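Side-chain contacts in uncharacterized protein (PDB 4ME2), which is a pentatricopeptide-repeat protein of helix-turn-helix units that probably binds RNA, with group II intron RNA of the chloroplast as a likely target: residues 167-170 and 171-175; 189-192 and 193-197; 200-204 and 205-209. All blocks are in the same frame, centred on the assembly; numbering follows the deposited sequence.

Contact 1. Residues 167-170 and 171-175; sequences DVYK and LTRLV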
loop_
_atom_site.group_PDB
_atom_site.type_symbol
_atom_site.label_atom_id
_atom_site.label_comp_id
_atom_site.label_asym_id
_atom_site.label_seq_id
_atom_site.Cartn_x
_atom_site.Cartn_y
_atom_site.Cartn_z
ATOM N N ASP A 167 9.508 8.576 -5.878
ATOM C CA ASP A 167 10.212 7.535 -6.626
ATOM C C ASP A 167 9.244 6.819 -7.575
ATOM O O ASP A 167 8.509 5.907 -7.173
ATOM C CB ASP A 167 10.901 6.543 -5.679
ATOM C CG ASP A 167 11.714 5.482 -6.417
ATOM O OD1 ASP A 167 11.355 5.111 -7.554
ATOM O OD2 ASP A 167 12.722 5.006 -5.856
ATOM N N VAL A 168 9.266 7.242 -8.836
ATOM C CA VAL A 168 8.348 6.738 -9.857
ATOM C C VAL A 168 8.418 5.222 -10.016
ATOM O O VAL A 168 7.392 4.571 -10.216
ATOM C CB VAL A 168 8.575 7.436 -11.216
ATOM C CG1 VAL A 168 7.840 6.712 -12.337
ATOM C CG2 VAL A 168 8.134 8.892 -11.140
ATOM N N TYR A 169 9.620 4.661 -9.920
ATOM C CA TYR A 169 9.786 3.217 -10.048
ATOM C C TYR A 169 9.006 2.471 -8.965
ATOM O O TYR A 169 8.268 1.530 -9.257
ATOM C CB TYR A 169 11.269 2.827 -10.014
ATOM C CG TYR A 169 11.502 1.338 -9.944
ATOM C CD1 TYR A 169 11.498 0.554 -11.099
ATOM C CD2 TYR A 169 11.725 0.710 -8.720
ATOM C CE1 TYR A 169 11.705 -0.813 -11.035
ATOM C CE2 TYR A 169 11.934 -0.656 -8.648
ATOM C CZ TYR A 169 11.926 -1.410 -9.805
ATOM O OH TYR A 169 12.134 -2.766 -9.733
ATOM N N LYS A 170 9.164 2.902 -7.720
ATOM C CA LYS A 170 8.449 2.284 -6.610
ATOM C C LYS A 170 6.950 2.559 -6.691
ATOM O O LYS A 170 6.136 1.677 -6.401
ATOM C CB LYS A 170 9.015 2.764 -5.277
ATOM C CG LYS A 170 10.420 2.262 -5.004
ATOM C CD LYS A 170 10.988 2.890 -3.744
ATOM C CE LYS A 170 11.858 1.897 -2.992
ATOM N NZ LYS A 170 12.429 2.520 -1.765
ATOM N N LEU A 171 6.581 3.771 -7.091
ATOM C CA LEU A 171 5.167 4.096 -7.268
ATOM C C LEU A 171 4.541 3.208 -8.340
ATOM O O LEU A 171 3.401 2.747 -8.196
ATOM C CB LEU A 171 4.987 5.572 -7.628
ATOM C CG LEU A 171 3.544 6.082 -7.620
ATOM C CD1 LEU A 171 3.008 6.164 -6.197
ATOM C CD2 LEU A 171 3.446 7.430 -8.318
ATOM N N THR A 172 5.291 2.954 -9.410
ATOM C CA THR A 172 4.785 2.138 -10.512
ATOM C C THR A 172 4.635 0.679 -10.081
ATOM O O THR A 172 3.709 -0.013 -10.513
ATOM C CB THR A 172 5.667 2.260 -11.777
ATOM O OG1 THR A 172 5.759 3.641 -12.161
ATOM C CG2 THR A 172 5.056 1.476 -12.938
ATOM N N ARG A 173 5.547 0.221 -9.225
ATOM C CA ARG A 173 5.471 -1.122 -8.651
ATOM C C ARG A 173 4.171 -1.323 -7.882
ATOM O O ARG A 173 3.525 -2.364 -8.018
ATOM C CB ARG A 173 6.650 -1.399 -7.717
ATOM C CG ARG A 173 7.947 -1.738 -8.431
ATOM C CD ARG A 173 8.952 -2.407 -7.505
ATOM N NE ARG A 173 8.578 -3.777 -7.147
ATOM C CZ ARG A 173 8.691 -4.830 -7.955
ATOM N NH1 ARG A 173 9.156 -4.688 -9.192
ATOM N NH2 ARG A 173 8.325 -6.032 -7.527
ATOM N N LEU A 174 3.802 -0.332 -7.074
ATOM C CA LEU A 174 2.539 -0.383 -6.338
ATOM C C LEU A 174 1.347 -0.413 -7.296
ATOM O O LEU A 174 0.414 -1.206 -7.117
ATOM C CB LEU A 174 2.431 0.789 -5.362
ATOM C CG LEU A 174 1.081 0.956 -4.655
ATOM C CD1 LEU A 174 0.711 -0.275 -3.837
ATOM C CD2 LEU A 174 1.104 2.188 -3.764
ATOM N N VAL A 175 1.384 0.432 -8.323
ATOM C CA VAL A 175 0.283 0.503 -9.281
ATOM C C VAL A 175 0.162 -0.809 -10.072
ATOM O O VAL A 175 -0.938 -1.315 -10.283
ATOM C CB VAL A 175 0.419 1.725 -10.224
ATOM C CG1 VAL A 175 -0.549 1.607 -11.388
ATOM C CG2 VAL A 175 0.186 3.023 -9.457
#

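Contact 2. Residues 189-192 and 193-197; sequences RVYE and AAVRK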
loop_
_atom_site.group_PDB
_atom_site.type_symbol
_atom_site.label_atom_id
_atom_site.label_comp_id
_atom_site.label_asym_id
_atom_site.label_seq_id
_atom_site.Cartn_x
_atom_site.Cartn_y
_atom_site.Cartn_z
ATOM N N ARG A 189 -6.878 5.650 -7.876
ATOM C CA ARG A 189 -6.674 6.621 -6.801
ATOM C C ARG A 189 -5.218 7.067 -6.734
ATOM O O ARG A 189 -4.938 8.266 -6.691
ATOM C CB ARG A 189 -7.139 6.069 -5.445
ATOM C CG ARG A 189 -8.633 6.226 -5.179
ATOM C CD ARG A 189 -8.927 7.201 -4.036
ATOM N NE ARG A 189 -8.266 8.492 -4.187
ATOM C CZ ARG A 189 -7.812 9.244 -3.184
ATOM N NH1 ARG A 189 -7.921 8.848 -1.922
ATOM N NH2 ARG A 189 -7.230 10.404 -3.448
ATOM N N VAL A 190 -4.296 6.105 -6.740
ATOM C CA VAL A 190 -2.860 6.410 -6.693
ATOM C C VAL A 190 -2.410 7.175 -7.937
ATOM O O VAL A 190 -1.717 8.201 -7.837
ATOM C CB VAL A 190 -1.998 5.136 -6.568
ATOM C CG1 VAL A 190 -0.524 5.471 -6.759
ATOM C CG2 VAL A 190 -2.213 4.466 -5.221
ATOM N N TYR A 191 -2.779 6.655 -9.107
ATOM C CA TYR A 191 -2.418 7.293 -10.370
ATOM C C TYR A 191 -2.919 8.738 -10.429
ATOM O O TYR A 191 -2.169 9.652 -10.784
ATOM C CB TYR A 191 -2.942 6.477 -11.558
ATOM C CG TYR A 191 -2.718 7.145 -12.897
ATOM C CD1 TYR A 191 -3.720 7.921 -13.484
ATOM C CD2 TYR A 191 -1.509 7.004 -13.577
ATOM C CE1 TYR A 191 -3.521 8.537 -14.714
ATOM C CE2 TYR A 191 -1.302 7.614 -14.809
ATOM C CZ TYR A 191 -2.309 8.379 -15.369
ATOM O OH TYR A 191 -2.101 8.983 -16.587
ATOM N N GLU A 192 -4.180 8.947 -10.067
ATOM C CA GLU A 192 -4.767 10.281 -10.105
ATOM C C GLU A 192 -4.075 11.242 -9.139
ATOM O O GLU A 192 -3.693 12.344 -9.530
ATOM C CB GLU A 192 -6.264 10.228 -9.816
ATOM C CG GLU A 192 -6.905 11.599 -9.710
ATOM C CD GLU A 192 -8.372 11.523 -9.357
ATOM O OE1 GLU A 192 -9.198 12.028 -10.144
ATOM O OE2 GLU A 192 -8.703 10.950 -8.297
ATOM N N ALA A 193 -3.908 10.821 -7.888
ATOM C CA ALA A 193 -3.306 11.685 -6.871
ATOM C C ALA A 193 -1.854 12.042 -7.192
ATOM O O ALA A 193 -1.473 13.210 -7.118
ATOM C CB ALA A 193 -3.418 11.057 -5.488
ATOM N N ALA A 194 -1.056 11.046 -7.569
ATOM C CA ALA A 194 0.374 11.256 -7.797
ATOM C C ALA A 194 0.698 11.814 -9.183
ATOM O O ALA A 194 1.417 12.811 -9.306
ATOM C CB ALA A 194 1.149 9.971 -7.548
ATOM N N VAL A 195 0.164 11.170 -10.220
ATOM C CA VAL A 195 0.509 11.500 -11.606
ATOM C C VAL A 195 -0.290 12.682 -12.155
ATOM O O VAL A 195 0.289 13.683 -12.579
ATOM C CB VAL A 195 0.351 10.279 -12.540
ATOM C CG1 VAL A 195 0.503 10.694 -13.997
ATOM C CG2 VAL A 195 1.360 9.198 -12.184
ATOM N N ARG A 196 -1.613 12.563 -12.159
ATOM C CA ARG A 196 -2.465 13.606 -12.725
ATOM C C ARG A 196 -2.435 14.889 -11.903
ATOM O O ARG A 196 -2.048 15.944 -12.409
ATOM C CB ARG A 196 -3.899 13.103 -12.894
ATOM C CG ARG A 196 -4.046 12.096 -14.022
ATOM C CD ARG A 196 -5.349 11.314 -13.951
ATOM N NE ARG A 196 -6.543 12.107 -14.254
ATOM C CZ ARG A 196 -6.906 12.512 -15.470
ATOM N NH1 ARG A 196 -6.162 12.235 -16.532
ATOM N NH2 ARG A 196 -8.018 13.214 -15.622
ATOM N N LYS A 197 -2.827 14.785 -10.637
ATOM C CA LYS A 197 -2.966 15.944 -9.754
ATOM C C LYS A 197 -1.663 16.370 -9.076
ATOM O O LYS A 197 -1.426 17.564 -8.879
ATOM C CB LYS A 197 -4.027 15.674 -8.685
ATOM C CG LYS A 197 -5.453 15.911 -9.131
ATOM C CD LYS A 197 -6.404 15.540 -8.005
ATOM C CE LYS A 197 -7.583 16.495 -7.924
ATOM N NZ LYS A 197 -8.826 15.981 -8.570
HETATM O O HOH W 1 -8.434 13.310 -12.698
#

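Contact 3. Residues 200-204 and 205-209; sequences CEVDE and YMYRV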
loop_
_atom_site.group_PDB
_atom_site.type_symbol
_atom_site.label_atom_id
_atom_site.label_comp_id
_atom_site.label_asym_id
_atom_site.label_seq_id
_atom_site.Cartn_x
_atom_site.Cartn_y
_atom_site.Cartn_z
ATOM N N CYS A 200 3.369 14.434 -10.801
ATOM C CA CYS A 200 4.509 13.526 -10.822
ATOM C C CYS A 200 4.777 13.116 -12.267
ATOM O O CYS A 200 3.964 12.420 -12.879
ATOM C CB CYS A 200 4.240 12.303 -9.939
ATOM S SG CYS A 200 5.650 11.194 -9.692
ATOM N N GLU A 201 5.901 13.567 -12.820
ATOM C CA GLU A 201 6.253 13.227 -14.204
ATOM C C GLU A 201 6.610 11.755 -14.334
ATOM O O GLU A 201 7.565 11.278 -13.723
ATOM C CB GLU A 201 7.392 14.114 -14.739
ATOM C CG GLU A 201 6.972 15.156 -15.776
ATOM C CD GLU A 201 7.446 14.847 -17.195
ATOM O OE1 GLU A 201 8.366 14.015 -17.359
ATOM O OE2 GLU A 201 6.902 15.449 -18.148
ATOM N N VAL A 202 5.823 11.035 -15.126
ATOM C CA VAL A 202 5.923 9.582 -15.200
ATOM C C VAL A 202 6.283 9.111 -16.616
ATOM O O VAL A 202 6.334 9.916 -17.547
ATOM C CB VAL A 202 4.616 8.934 -14.691
ATOM C CG1 VAL A 202 3.584 8.842 -15.805
ATOM C CG2 VAL A 202 4.896 7.579 -14.061
ATOM N N ASP A 203 6.525 7.812 -16.770
ATOM C CA ASP A 203 7.000 7.235 -18.029
ATOM C C ASP A 203 5.858 6.668 -18.872
ATOM O O ASP A 203 4.712 6.607 -18.422
ATOM C CB ASP A 203 8.039 6.137 -17.738
ATOM C CG ASP A 203 8.530 5.427 -18.998
ATOM O OD1 ASP A 203 8.947 6.116 -19.956
ATOM O OD2 ASP A 203 8.498 4.177 -19.032
ATOM N N GLU A 204 6.178 6.258 -20.099
ATOM C CA GLU A 204 5.224 5.556 -20.954
ATOM C C GLU A 204 4.714 4.303 -20.263
ATOM O O GLU A 204 3.533 3.969 -20.367
ATOM C CB GLU A 204 5.856 5.175 -22.293
ATOM C CG GLU A 204 4.957 4.329 -23.184
ATOM C CD GLU A 204 5.558 4.066 -24.553
ATOM O OE1 GLU A 204 6.802 4.023 -24.671
ATOM O OE2 GLU A 204 4.781 3.893 -25.515
ATOM N N TYR A 205 5.617 3.613 -19.567
ATOM C CA TYR A 205 5.264 2.396 -18.838
ATOM C C TYR A 205 4.102 2.581 -17.853
ATOM O O TYR A 205 3.201 1.757 -17.816
ATOM C CB TYR A 205 6.488 1.802 -18.134
ATOM C CG TYR A 205 6.223 0.486 -17.440
ATOM C CD1 TYR A 205 5.642 -0.580 -18.123
ATOM C CD2 TYR A 205 6.561 0.307 -16.101
ATOM C CE1 TYR A 205 5.397 -1.784 -17.491
ATOM C CE2 TYR A 205 6.326 -0.895 -15.461
ATOM C CZ TYR A 205 5.742 -1.933 -16.162
ATOM O OH TYR A 205 5.510 -3.128 -15.539
ATOM N N MET A 206 4.119 3.649 -17.059
ATOM C CA MET A 206 3.008 3.897 -16.137
ATOM C C MET A 206 1.682 4.029 -16.886
ATOM O O MET A 206 0.662 3.491 -16.455
ATOM C CB MET A 206 3.255 5.147 -15.300
ATOM C CG MET A 206 2.070 5.575 -14.444
ATOM S SD MET A 206 1.631 4.399 -13.148
ATOM C CE MET A 206 2.624 5.012 -11.792
ATOM N N TYR A 207 1.705 4.751 -18.003
ATOM C CA TYR A 207 0.496 4.953 -18.802
ATOM C C TYR A 207 -0.047 3.639 -19.350
ATOM O O TYR A 207 -1.253 3.391 -19.313
ATOM C CB TYR A 207 0.751 5.930 -19.952
ATOM C CG TYR A 207 1.132 7.320 -19.510
ATOM C CD1 TYR A 207 0.360 8.012 -18.583
ATOM C CD2 TYR A 207 2.259 7.950 -20.027
ATOM C CE1 TYR A 207 0.705 9.289 -18.174
ATOM C CE2 TYR A 207 2.613 9.224 -19.623
ATOM C CZ TYR A 207 1.832 9.888 -18.702
ATOM O OH TYR A 207 2.177 11.151 -18.300
ATOM N N ARG A 208 0.844 2.799 -19.864
ATOM C CA ARG A 208 0.426 1.537 -20.454
ATOM C C ARG A 208 -0.156 0.605 -19.395
ATOM O O ARG A 208 -1.158 -0.061 -19.640
ATOM C CB ARG A 208 1.588 0.860 -21.186
ATOM C CG ARG A 208 2.161 1.675 -22.340
ATOM C CD ARG A 208 3.199 0.880 -23.113
ATOM N NE ARG A 208 2.690 -0.448 -23.454
ATOM C CZ ARG A 208 3.285 -1.309 -24.275
ATOM N NH1 ARG A 208 4.433 -0.997 -24.869
ATOM N NH2 ARG A 208 2.722 -2.488 -24.509
ATOM N N VAL A 209 0.480 0.571 -18.225
ATOM C CA VAL A 209 -0.013 -0.236 -17.109
ATOM C C VAL A 209 -1.456 0.150 -16.805
ATOM O O VAL A 209 -2.336 -0.711 -16.717
ATOM C CB VAL A 209 0.847 -0.042 -15.838
ATOM C CG1 VAL A 209 0.178 -0.677 -14.625
ATOM C CG2 VAL A 209 2.237 -0.630 -16.039
#

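Contact 1. Residues 167-170 and 171-175
One face of the Tyr169 ring takes the aliphatic part of Arg173, with CG 4.1 Å above the ring plane and displaced toward the rim. Arg173 CD lies 3.6 Å from Tyr169 CE2, on the flank of the ring. The two side chains lie alongside and point the same way, their ring and guanidinium planes 31° apart, yet the guanidinium does not stack on the ring. Arg173 NH1 stays 3.6 Å from Tyr169 OH, approached obliquely. A bend at chi3 (71°) redirects the arginine at CD: CG and CD lie along the ring, and the guanidinium end comes beside the hydroxyl. This is an i to i+4 pair on the first turns of helix 168-180, one of the antiparallel helices of the pentatricopeptide-repeat fold.

The helix is opened by Asp167 at the N-cap. Its OD1 accepts from Lys170 N at 3.1 Å, the donor standing well above the carboxylate plane, while the main-chain O of Asp167 accepts from Leu171 N. At the next residue, Val168 O is gripped twice: Thr172 N reaches it at 2.8 Å, and Thr172 OG1 at 2.7 Å from the opposite face of the carbonyl plane. The threonine hydroxyl can fold back in this way because chi1 of -57° sets OG1 beside its own backbone N. Leu171 faces Val190 and Ala194 of helix 184-197, and Thr172 meets Tyr205 and Met206 of helix 204-216.

In chemical terms, the buried threonine hydroxyl spends its proton on a carbonyl of its own helix, while the carboxylate of Asp167, close to the positive end of the helix dipole, would probably be stabilised in its charged form.

Contact 2. Residues 189-192 and 193-197
Ala193 sets CB 3.4 Å from Arg189 O, with its N bonded to that same oxygen; the guanidinium of Arg189 is turned to Glu144, with which it forms a salt bridge. Ala194 N continues the regular pattern by donating to Val190 O. At Val195 the side chain lies over one face of the Tyr191 ring, a CH-pi contact with CB 4.1 Å from the ring centroid and 23° off the normal. CG1, anti to the backbone N (chi1 171°), reaches Tyr191 CE2 at 3.7 Å. Here helix 184-197 widens into a pi-type turn over 193-197: Tyr191 O receives Val195 N. Arg196 N also donates to Tyr191 O, at 3.3 Å. Arg196 crosses the tyrosine, its CD 3.4 Å from Tyr191 CE1. Its NE donates at 2.7 Å to water 1, which lies in the guanidinium plane and donates in turn to Glu192 OE1; NH1 and NH2 form salt bridges with Asp229 and Glu225 of helix 220-236, and Tyr191 OH also bonds to Asp229. Lys197 N completes the wide turn on Glu192 O at 2.8 Å, whereas its NZ stays 4.3 Å from Glu192 OE1, too far for a salt bridge.

Contact 3. Residues 200-204 and 205-209
Val202 packs against Tyr207 just ahead of helix 204-216, where the chain re-enters the helix-turn-helix array of the pentatricopeptide-repeat fold through an Asp N-cap. The dense side of the contact is apolar. Val202 CG1 lies over one face of the Tyr207 ring, 3.9 Å from its centroid and 26° off the normal, a CH-pi contact shifted toward the hydroxyl end of the ring, where CZ is 3.5 Å from the methyl. The valine stands with CG1 between its backbone N and carbonyl carbon (chi1 85°). The Val202 and Met206 side chains cross at about a right angle, though the closeness of their carbons there is doubtful. Tyr207 also meets the ring of Trp233 on helix 220-236, and Val202 touches Val195 of helix 184-197 and Val168 of helix 168-180, so this cluster joins three helices to the start of a fourth.

The solvent side is polar and looser. Glu204 and Arg208, one turn apart, touch through their methylenes, CG to CD at 3.9 Å, but Glu204 OE2 and Arg208 NH1 remain 4.9 Å apart, so that attraction between the opposite charges would be modest. Arg208 N donates to Glu204 O, an ordinary turn of helix. Met206 N makes a weak bond to Asp203 O. Asp203, itself exposed, holds the first turn by its carboxylate: Tyr205 N donates to OD2 over 3.0 Å at 162°, arriving from above the carboxylate plane, and Tyr205 CB sits 3.2 Å from that oxygen.

In the fold
From the N terminus, contact 1 comes first, at the start of helix 168-180; contact 2 follows on the later part of helix 184-197, and contact 3 lies at the entry to helix 204-216. They run in series, none enclosing or crossing another; each spans only about a turn of chain, and none closes a long loop. Residues 171-175 pack against contact 2 through Val175 on Val190, joining two consecutive helices. The connection after helix 184-197 is tied back by a probable hydrogen bond between Ala194 O and Cys200 N, and Cys200 also touches Val168 of contact 1. Tyr191 meets Met206 and Tyr207 between contacts 2 and 3, so the three helices pack together through largely apolar side chains at this end.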